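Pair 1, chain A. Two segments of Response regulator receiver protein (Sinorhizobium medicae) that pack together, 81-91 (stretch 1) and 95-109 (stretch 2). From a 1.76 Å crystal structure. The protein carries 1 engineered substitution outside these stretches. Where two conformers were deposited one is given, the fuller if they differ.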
# COMPACT_ATOMS: atom_id res chain seq x y z
N PRO A 81 11.45 8.29 9.85
CA PRO A 81 11.94 7.15 9.07
C PRO A 81 12.89 6.28 9.90
O PRO A 81 13.84 6.78 10.50
CB PRO A 81 12.70 7.83 7.93
CG PRO A 81 11.93 9.11 7.72
CD PRO A 81 11.65 9.56 9.13
N ILE A 82 12.62 4.98 9.95
CA ILE A 82 13.43 4.09 10.76
C ILE A 82 13.83 2.91 9.87
O ILE A 82 12.96 2.24 9.33
CB ILE A 82 12.66 3.56 11.98
CG1 ILE A 82 12.23 4.69 12.93
CG2 ILE A 82 13.46 2.46 12.72
CD1 ILE A 82 13.36 5.37 13.68
N VAL A 83 15.14 2.72 9.69
CA VAL A 83 15.68 1.54 9.01
C VAL A 83 16.58 0.81 10.00
O VAL A 83 17.57 1.37 10.47
CB VAL A 83 16.51 1.90 7.75
CG1 VAL A 83 17.05 0.63 7.08
CG2 VAL A 83 15.67 2.70 6.73
N TYR A 84 16.26 -0.45 10.25
CA TYR A 84 17.11 -1.30 11.08
C TYR A 84 18.09 -2.07 10.22
O TYR A 84 17.75 -2.50 9.13
CB TYR A 84 16.28 -2.30 11.86
CG TYR A 84 15.17 -1.74 12.74
CD1 TYR A 84 15.45 -1.17 13.99
CD2 TYR A 84 13.83 -1.80 12.33
CE1 TYR A 84 14.44 -0.69 14.80
CE2 TYR A 84 12.80 -1.32 13.14
CZ TYR A 84 13.11 -0.74 14.35
OH TYR A 84 12.11 -0.31 15.16
N ILE A 85 19.29 -2.31 10.75
CA ILE A 85 20.33 -3.06 10.03
C ILE A 85 20.77 -4.22 10.92
O ILE A 85 21.32 -4.00 11.99
CB ILE A 85 21.57 -2.18 9.72
CG1 ILE A 85 21.21 -0.93 8.91
CG2 ILE A 85 22.67 -3.00 9.05
CD1 ILE A 85 20.47 -1.15 7.63
N SER A 86 20.57 -5.42 10.40
CA SER A 86 20.86 -6.58 11.18
C SER A 86 21.67 -7.61 10.51
O SER A 86 21.64 -7.75 9.34
CB SER A 86 19.61 -7.19 11.71
OG SER A 86 19.08 -8.03 10.75
N GLY A 87 22.43 -8.36 11.30
CA GLY A 87 23.21 -9.46 10.78
C GLY A 87 22.37 -10.71 10.55
O GLY A 87 22.31 -11.22 9.43
N HIS A 88 21.73 -11.19 11.61
CA HIS A 88 21.17 -12.53 11.61
C HIS A 88 19.65 -12.49 11.75
O HIS A 88 18.92 -12.65 10.76
CB HIS A 88 21.77 -13.36 12.75
CG HIS A 88 23.25 -13.54 12.64
ND1 HIS A 88 23.83 -14.54 11.88
CD2 HIS A 88 24.28 -12.85 13.20
CE1 HIS A 88 25.14 -14.45 11.97
NE2 HIS A 88 25.44 -13.44 12.76
N ALA A 89 19.17 -12.28 12.97
CA ALA A 89 17.76 -12.49 13.29
C ALA A 89 16.93 -11.26 12.94
O ALA A 89 17.02 -10.23 13.61
CB ALA A 89 17.60 -12.84 14.76
N ALA A 90 16.12 -11.37 11.90
CA ALA A 90 15.29 -10.29 11.46
C ALA A 90 13.89 -10.55 11.90
O ALA A 90 13.07 -9.67 11.89
CB ALA A 90 15.39 -10.11 9.96
N LEU A 91 13.62 -11.78 12.34
CA LEU A 91 12.27 -12.20 12.73
C LEU A 91 11.84 -11.51 14.02
O LEU A 91 10.64 -11.40 14.30
CB LEU A 91 12.17 -13.73 12.84
CG LEU A 91 10.78 -14.38 12.72
CD1 LEU A 91 10.09 -14.07 11.39
CD2 LEU A 91 10.89 -15.89 12.92
N SER A 95 8.08 -8.58 16.27
CA SER A 95 7.63 -8.29 17.62
C SER A 95 8.22 -7.01 18.23
O SER A 95 7.68 -6.50 19.21
CB SER A 95 7.91 -9.47 18.54
OG SER A 95 9.27 -9.81 18.47
N ASN A 96 9.29 -6.48 17.64
CA ASN A 96 10.02 -5.36 18.26
C ASN A 96 10.14 -4.09 17.42
O ASN A 96 10.38 -3.01 17.96
CB ASN A 96 11.42 -5.80 18.68
CG ASN A 96 11.41 -6.87 19.73
OD1 ASN A 96 11.10 -6.62 20.89
ND2 ASN A 96 11.76 -8.09 19.33
N GLY A 97 9.99 -4.22 16.10
CA GLY A 97 10.10 -3.07 15.19
C GLY A 97 8.92 -2.13 15.38
O GLY A 97 7.86 -2.55 15.82
N VAL A 98 9.12 -0.85 15.06
CA VAL A 98 8.06 0.13 15.14
C VAL A 98 7.24 0.14 13.84
O VAL A 98 7.73 -0.30 12.79
CB VAL A 98 8.61 1.57 15.44
CG1 VAL A 98 9.19 1.65 16.84
CG2 VAL A 98 9.64 2.02 14.40
N PRO A 99 6.00 0.63 13.87
CA PRO A 99 5.24 0.58 12.62
C PRO A 99 5.91 1.36 11.49
O PRO A 99 6.55 2.38 11.76
CB PRO A 99 3.93 1.24 13.00
CG PRO A 99 3.82 1.03 14.47
CD PRO A 99 5.19 1.20 14.96
N ASP A 100 5.75 0.86 10.27
CA ASP A 100 6.26 1.48 9.03
C ASP A 100 7.78 1.60 8.92
O ASP A 100 8.29 2.41 8.14
CB ASP A 100 5.60 2.85 8.77
CG ASP A 100 4.11 2.77 8.72
OD1 ASP A 100 3.59 1.94 7.94
OD2 ASP A 100 3.45 3.53 9.46
N SER A 101 8.50 0.80 9.71
CA SER A 101 9.94 0.75 9.60
C SER A 101 10.31 -0.29 8.56
O SER A 101 9.45 -1.06 8.11
CB SER A 101 10.54 0.40 10.96
OG SER A 101 10.05 -0.89 11.37
N ILE A 102 11.58 -0.28 8.13
CA ILE A 102 12.12 -1.31 7.24
C ILE A 102 13.28 -1.98 7.97
O ILE A 102 14.09 -1.30 8.58
CB ILE A 102 12.59 -0.69 5.91
CG1 ILE A 102 11.38 -0.14 5.13
CG2 ILE A 102 13.38 -1.67 5.06
CD1 ILE A 102 11.75 0.56 3.83
N ILE A 103 13.36 -3.31 7.93
CA ILE A 103 14.59 -3.96 8.39
C ILE A 103 15.37 -4.54 7.20
O ILE A 103 14.78 -5.19 6.32
CB ILE A 103 14.35 -5.03 9.51
CG1 ILE A 103 15.70 -5.60 10.01
CG2 ILE A 103 13.39 -6.12 9.07
CD1 ILE A 103 15.65 -6.22 11.39
N LEU A 104 16.67 -4.27 7.16
CA LEU A 104 17.55 -4.82 6.14
C LEU A 104 18.45 -5.86 6.78
O LEU A 104 19.17 -5.56 7.73
CB LEU A 104 18.39 -3.71 5.52
CG LEU A 104 17.68 -2.48 4.93
CD1 LEU A 104 18.70 -1.52 4.37
CD2 LEU A 104 16.68 -2.89 3.87
N GLU A 105 18.40 -7.10 6.30
CA GLU A 105 19.27 -8.13 6.84
C GLU A 105 20.42 -8.44 5.89
O GLU A 105 20.22 -8.60 4.69
CB GLU A 105 18.50 -9.40 7.24
CG GLU A 105 17.57 -9.98 6.18
CD GLU A 105 16.76 -11.18 6.68
OE1 GLU A 105 15.69 -11.46 6.09
OE2 GLU A 105 17.19 -11.85 7.65
N LYS A 106 21.63 -8.49 6.45
CA LYS A 106 22.84 -8.77 5.69
C LYS A 106 22.75 -10.14 5.00
O LYS A 106 22.27 -11.10 5.60
CB LYS A 106 24.07 -8.69 6.60
CG LYS A 106 24.31 -7.29 7.15
CD LYS A 106 25.35 -7.30 8.25
CE LYS A 106 25.40 -5.96 8.96
NZ LYS A 106 26.20 -6.07 10.20
N PRO A 107 23.16 -10.22 3.71
CA PRO A 107 23.69 -9.12 2.92
C PRO A 107 22.61 -8.28 2.25
O PRO A 107 21.55 -8.79 1.87
CB PRO A 107 24.52 -9.84 1.85
CG PRO A 107 23.83 -11.15 1.67
CD PRO A 107 23.12 -11.48 2.95
N PHE A 108 22.88 -6.98 2.14
CA PHE A 108 22.07 -6.08 1.33
C PHE A 108 22.99 -5.11 0.63
O PHE A 108 24.15 -4.94 1.04
CB PHE A 108 21.00 -5.35 2.17
CG PHE A 108 21.55 -4.56 3.31
CD1 PHE A 108 21.91 -3.22 3.13
CD2 PHE A 108 21.69 -5.13 4.57
CE1 PHE A 108 22.44 -2.48 4.19
CE2 PHE A 108 22.21 -4.39 5.63
CZ PHE A 108 22.58 -3.07 5.43
N THR A 109 22.49 -4.46 -0.41
CA THR A 109 23.32 -3.61 -1.24
C THR A 109 23.16 -2.15 -0.85
O THR A 109 22.23 -1.79 -0.13
CB THR A 109 22.95 -3.76 -2.71
OG1 THR A 109 21.62 -3.26 -2.90
CG2 THR A 109 23.00 -5.23 -3.11
O HOH W 1 9.70 4.60 9.07
O HOH W 2 11.88 -0.66 17.69
O HOH W 3 9.33 -12.06 16.80

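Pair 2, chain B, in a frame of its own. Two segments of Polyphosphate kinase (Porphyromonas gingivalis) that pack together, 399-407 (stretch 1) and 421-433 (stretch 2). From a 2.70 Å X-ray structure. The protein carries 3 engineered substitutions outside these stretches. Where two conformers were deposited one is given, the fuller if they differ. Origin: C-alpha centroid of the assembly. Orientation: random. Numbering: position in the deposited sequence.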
# COMPACT_ATOMS: atom_id res chain seq x y z
N LYS B 399 8.11 -18.78 -22.21
CA LYS B 399 7.53 -17.55 -22.76
C LYS B 399 6.34 -17.04 -21.94
O LYS B 399 5.33 -17.72 -21.84
CB LYS B 399 7.11 -17.79 -24.20
CG LYS B 399 8.26 -17.97 -25.17
CD LYS B 399 7.78 -17.79 -26.60
CE LYS B 399 8.92 -17.92 -27.58
NZ LYS B 399 8.44 -17.68 -28.97
N VAL B 400 6.46 -15.85 -21.36
CA VAL B 400 5.39 -15.31 -20.51
C VAL B 400 4.88 -13.94 -20.99
O VAL B 400 5.61 -12.95 -20.95
CB VAL B 400 5.81 -15.22 -19.02
CG1 VAL B 400 4.66 -14.68 -18.18
CG2 VAL B 400 6.24 -16.59 -18.50
N SER B 401 3.62 -13.88 -21.43
CA SER B 401 3.03 -12.61 -21.86
C SER B 401 1.86 -12.19 -20.98
O SER B 401 1.04 -13.03 -20.60
CB SER B 401 2.53 -12.71 -23.30
OG SER B 401 3.11 -13.82 -23.94
N VAL B 402 1.79 -10.90 -20.65
CA VAL B 402 0.64 -10.36 -19.90
C VAL B 402 0.01 -9.20 -20.66
O VAL B 402 0.66 -8.17 -20.88
CB VAL B 402 1.03 -9.88 -18.50
CG1 VAL B 402 -0.18 -9.33 -17.77
CG2 VAL B 402 1.68 -10.98 -17.70
N PHE B 403 -1.25 -9.38 -21.06
CA PHE B 403 -2.00 -8.36 -21.80
C PHE B 403 -2.84 -7.59 -20.84
O PHE B 403 -3.75 -8.15 -20.23
CB PHE B 403 -2.88 -8.99 -22.87
CG PHE B 403 -2.10 -9.59 -23.99
CD1 PHE B 403 -1.87 -8.87 -25.15
CD2 PHE B 403 -1.56 -10.86 -23.87
CE1 PHE B 403 -1.11 -9.41 -26.17
CE2 PHE B 403 -0.80 -11.40 -24.89
CZ PHE B 403 -0.58 -10.68 -26.04
N VAL B 404 -2.53 -6.30 -20.72
CA VAL B 404 -3.12 -5.43 -19.70
C VAL B 404 -4.02 -4.37 -20.33
O VAL B 404 -3.56 -3.57 -21.17
CB VAL B 404 -2.04 -4.71 -18.86
CG1 VAL B 404 -2.67 -4.00 -17.67
CG2 VAL B 404 -0.97 -5.68 -18.39
N GLU B 405 -5.28 -4.35 -19.91
CA GLU B 405 -6.28 -3.46 -20.51
C GLU B 405 -6.20 -1.97 -20.15
O GLU B 405 -7.03 -1.18 -20.60
CB GLU B 405 -7.70 -3.96 -20.23
CG GLU B 405 -8.05 -4.12 -18.75
CD GLU B 405 -9.54 -4.36 -18.52
OE1 GLU B 405 -10.35 -3.44 -18.76
OE2 GLU B 405 -9.91 -5.47 -18.07
N LEU B 406 -5.21 -1.59 -19.35
CA LEU B 406 -5.16 -0.21 -18.86
C LEU B 406 -4.57 0.80 -19.85
O LEU B 406 -4.27 0.47 -21.00
CB LEU B 406 -4.52 -0.11 -17.48
CG LEU B 406 -5.34 0.85 -16.61
CD1 LEU B 406 -6.60 0.16 -16.05
CD2 LEU B 406 -4.50 1.53 -15.52
N LYS B 407 -4.38 2.04 -19.37
CA LYS B 407 -4.44 3.23 -20.22
C LYS B 407 -3.11 3.93 -20.55
O LYS B 407 -2.02 3.42 -20.24
CB LYS B 407 -5.39 4.27 -19.58
CG LYS B 407 -6.61 3.69 -18.88
CD LYS B 407 -7.67 3.21 -19.85
CE LYS B 407 -8.71 2.36 -19.13
NZ LYS B 407 -10.02 2.39 -19.83
N ARG B 421 10.66 -5.10 -12.92
CA ARG B 421 11.08 -6.31 -12.25
C ARG B 421 10.59 -7.51 -13.02
O ARG B 421 11.32 -8.50 -13.17
CB ARG B 421 10.56 -6.35 -10.82
CG ARG B 421 10.96 -7.62 -10.08
CD ARG B 421 10.53 -7.59 -8.63
NE ARG B 421 9.25 -8.25 -8.44
CZ ARG B 421 8.17 -7.66 -7.95
NH1 ARG B 421 7.06 -8.36 -7.81
NH2 ARG B 421 8.20 -6.38 -7.58
N MSE B 422 9.37 -7.42 -13.53
CA MSE B 422 8.76 -8.51 -14.29
C MSE B 422 9.44 -8.71 -15.64
O MSE B 422 9.71 -9.85 -16.03
CB MSE B 422 7.28 -8.26 -14.50
CG MSE B 422 6.45 -8.39 -13.24
SE MSE B 422 4.69 -7.58 -13.47
CE MSE B 422 3.91 -8.91 -14.67
N ARG B 423 9.71 -7.61 -16.34
CA ARG B 423 10.41 -7.65 -17.63
C ARG B 423 11.80 -8.26 -17.46
O ARG B 423 12.23 -9.08 -18.26
CB ARG B 423 10.50 -6.26 -18.26
CG ARG B 423 9.17 -5.74 -18.82
CD ARG B 423 9.31 -4.31 -19.36
NE ARG B 423 8.04 -3.60 -19.43
CZ ARG B 423 7.19 -3.66 -20.47
NH1 ARG B 423 6.05 -2.97 -20.43
NH2 ARG B 423 7.48 -4.40 -21.53
N ARG B 424 12.46 -7.86 -16.38
CA ARG B 424 13.76 -8.38 -15.99
C ARG B 424 13.65 -9.86 -15.73
O ARG B 424 14.54 -10.62 -16.09
CB ARG B 424 14.26 -7.63 -14.74
CG ARG B 424 15.36 -8.28 -13.91
CD ARG B 424 16.09 -7.24 -13.02
NE ARG B 424 15.18 -6.39 -12.24
CZ ARG B 424 14.79 -5.16 -12.58
NH1 ARG B 424 15.22 -4.61 -13.71
NH2 ARG B 424 13.97 -4.48 -11.79
N SER B 425 12.54 -10.29 -15.13
CA SER B 425 12.33 -11.71 -14.89
C SER B 425 12.13 -12.45 -16.20
O SER B 425 12.24 -13.68 -16.23
CB SER B 425 11.14 -11.94 -13.96
OG SER B 425 11.29 -11.22 -12.75
N GLY B 426 11.84 -11.70 -17.26
CA GLY B 426 11.67 -12.28 -18.59
C GLY B 426 10.26 -12.20 -19.11
O GLY B 426 10.01 -12.51 -20.28
N ILE B 427 9.32 -11.79 -18.24
CA ILE B 427 7.92 -11.57 -18.63
C ILE B 427 7.79 -10.44 -19.66
O ILE B 427 8.57 -9.48 -19.64
CB ILE B 427 7.05 -11.20 -17.41
CG1 ILE B 427 7.14 -12.26 -16.31
CG2 ILE B 427 5.63 -10.99 -17.83
CD1 ILE B 427 6.45 -11.85 -14.99
N ARG B 428 6.82 -10.56 -20.56
CA ARG B 428 6.50 -9.49 -21.50
C ARG B 428 5.14 -8.89 -21.15
O ARG B 428 4.17 -9.61 -20.85
CB ARG B 428 6.46 -10.01 -22.93
CG ARG B 428 7.80 -10.43 -23.48
CD ARG B 428 7.70 -10.87 -24.93
NE ARG B 428 6.80 -10.04 -25.73
CZ ARG B 428 5.80 -10.52 -26.46
NH1 ARG B 428 5.59 -11.83 -26.50
NH2 ARG B 428 5.01 -9.72 -27.16
N ILE B 429 5.06 -7.56 -21.20
CA ILE B 429 3.82 -6.87 -20.85
C ILE B 429 3.38 -6.03 -22.04
O ILE B 429 4.08 -5.10 -22.42
CB ILE B 429 3.97 -5.97 -19.59
CG1 ILE B 429 4.35 -6.82 -18.37
CG2 ILE B 429 2.70 -5.23 -19.33
CD1 ILE B 429 4.94 -6.07 -17.22
N VAL B 430 2.24 -6.38 -22.63
CA VAL B 430 1.72 -5.57 -23.72
C VAL B 430 0.39 -4.91 -23.37
O VAL B 430 -0.52 -5.53 -22.81
CB VAL B 430 1.76 -6.29 -25.11
CG1 VAL B 430 2.48 -7.65 -25.05
CG2 VAL B 430 0.37 -6.36 -25.76
N TYR B 431 0.31 -3.62 -23.69
CA TYR B 431 -0.84 -2.77 -23.37
C TYR B 431 -1.80 -2.70 -24.55
O TYR B 431 -1.40 -2.93 -25.70
CB TYR B 431 -0.41 -1.32 -23.07
CG TYR B 431 1.03 -1.12 -22.64
CD1 TYR B 431 2.06 -1.05 -23.58
CD2 TYR B 431 1.36 -0.96 -21.29
CE1 TYR B 431 3.38 -0.86 -23.19
CE2 TYR B 431 2.68 -0.77 -20.89
CZ TYR B 431 3.68 -0.72 -21.84
OH TYR B 431 4.98 -0.52 -21.44
N SER B 432 -3.06 -2.37 -24.26
CA SER B 432 -4.03 -2.07 -25.30
C SER B 432 -3.82 -0.61 -25.66
O SER B 432 -4.21 0.29 -24.90
CB SER B 432 -5.46 -2.25 -24.78
OG SER B 432 -5.54 -3.07 -23.63
N MSE B 433 -3.17 -0.36 -26.79
CA MSE B 433 -3.10 1.00 -27.33
C MSE B 433 -4.46 1.37 -27.91
O MSE B 433 -5.03 0.59 -28.68
CB MSE B 433 -1.96 1.14 -28.35
CG MSE B 433 -1.32 -0.16 -28.84
SE MSE B 433 -2.49 -1.27 -29.93
CE MSE B 433 -2.59 -2.88 -28.82

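What backbone arrangement do the two pairs share? In each, two neighbouring strands run parallel and pair edge to edge, with their directions 21° apart in pair 1 and 25° apart in pair 2; fourteen central residues superpose with a backbone RMSD of 0.4 Å. I82(A) falls on V400(B), Y84(A) on V402(B) and S86(A) on V404(B), while I102(A), L104(A) and K106(A) fall on R428(B), V430(B) and S432(B). The ladder begins where I102(A) N donates to I82(A) O at 3.1 Å and R428(B) N to V400(B) O at 2.7 Å. It continues through Y84(A) N to I102(A) O at 2.9 Å, matched by V402(B) N to R428(B) O at 2.7 Å. Because backbone atoms make these bonds, the ladder tolerates quite different side chains.

Where does the ladder differ? At its last rung K106(A) N gives S86(A) O a nearly straight bond of 3.0 Å. The matching bond from S432(B) N to V404(B) O is weak at 3.4 Å, and S432(B) OG adds a second weak one to V404(B) O at 3.2 Å.

How is the face carrying Y84(A) and V402(B) filled? Y84(A) reaches along the sheet to the turn that precedes the second strand, where its OH accepts from V98(A) N at 3.0 Å and donates to a water that is itself bound to N96(A) O. The ring meets S101(A) OG at its edge, and Y84(A) CB packs on I103(A) CG1 at 3.8 Å. V402(B) is too short for such a reach and makes purely apolar contacts: its CG2 lies 4.0 Å from I427(B) CG2 and 4.3 Å from CE of the selenomethionine M422(B), on the helix that leads into the strand. Farther along, S86(A) OG is buried without a partner, whereas V404(B) at the matching position puts CG2 3.8 Å from I429(B) CG2.

What happens on the opposite face? I85(A) and F403(B) coincide, and each meets the aliphatic residue beside it. I85(A) CD1 touches L104(A) CD1 at 3.7 Å and also F108(A) CZ at 3.6 Å, so an aromatic ring from the second stretch joins the cluster. In pair 2 the aromatic sits on the first strand: V430(B) CG1 lies over one face of the F403(B) ring, and V430(B) CG2 comes within 3.4 Å of F403(B) CD1. Ring and aliphatic group thus meet in both pairs, with the ring supplied by different stretches.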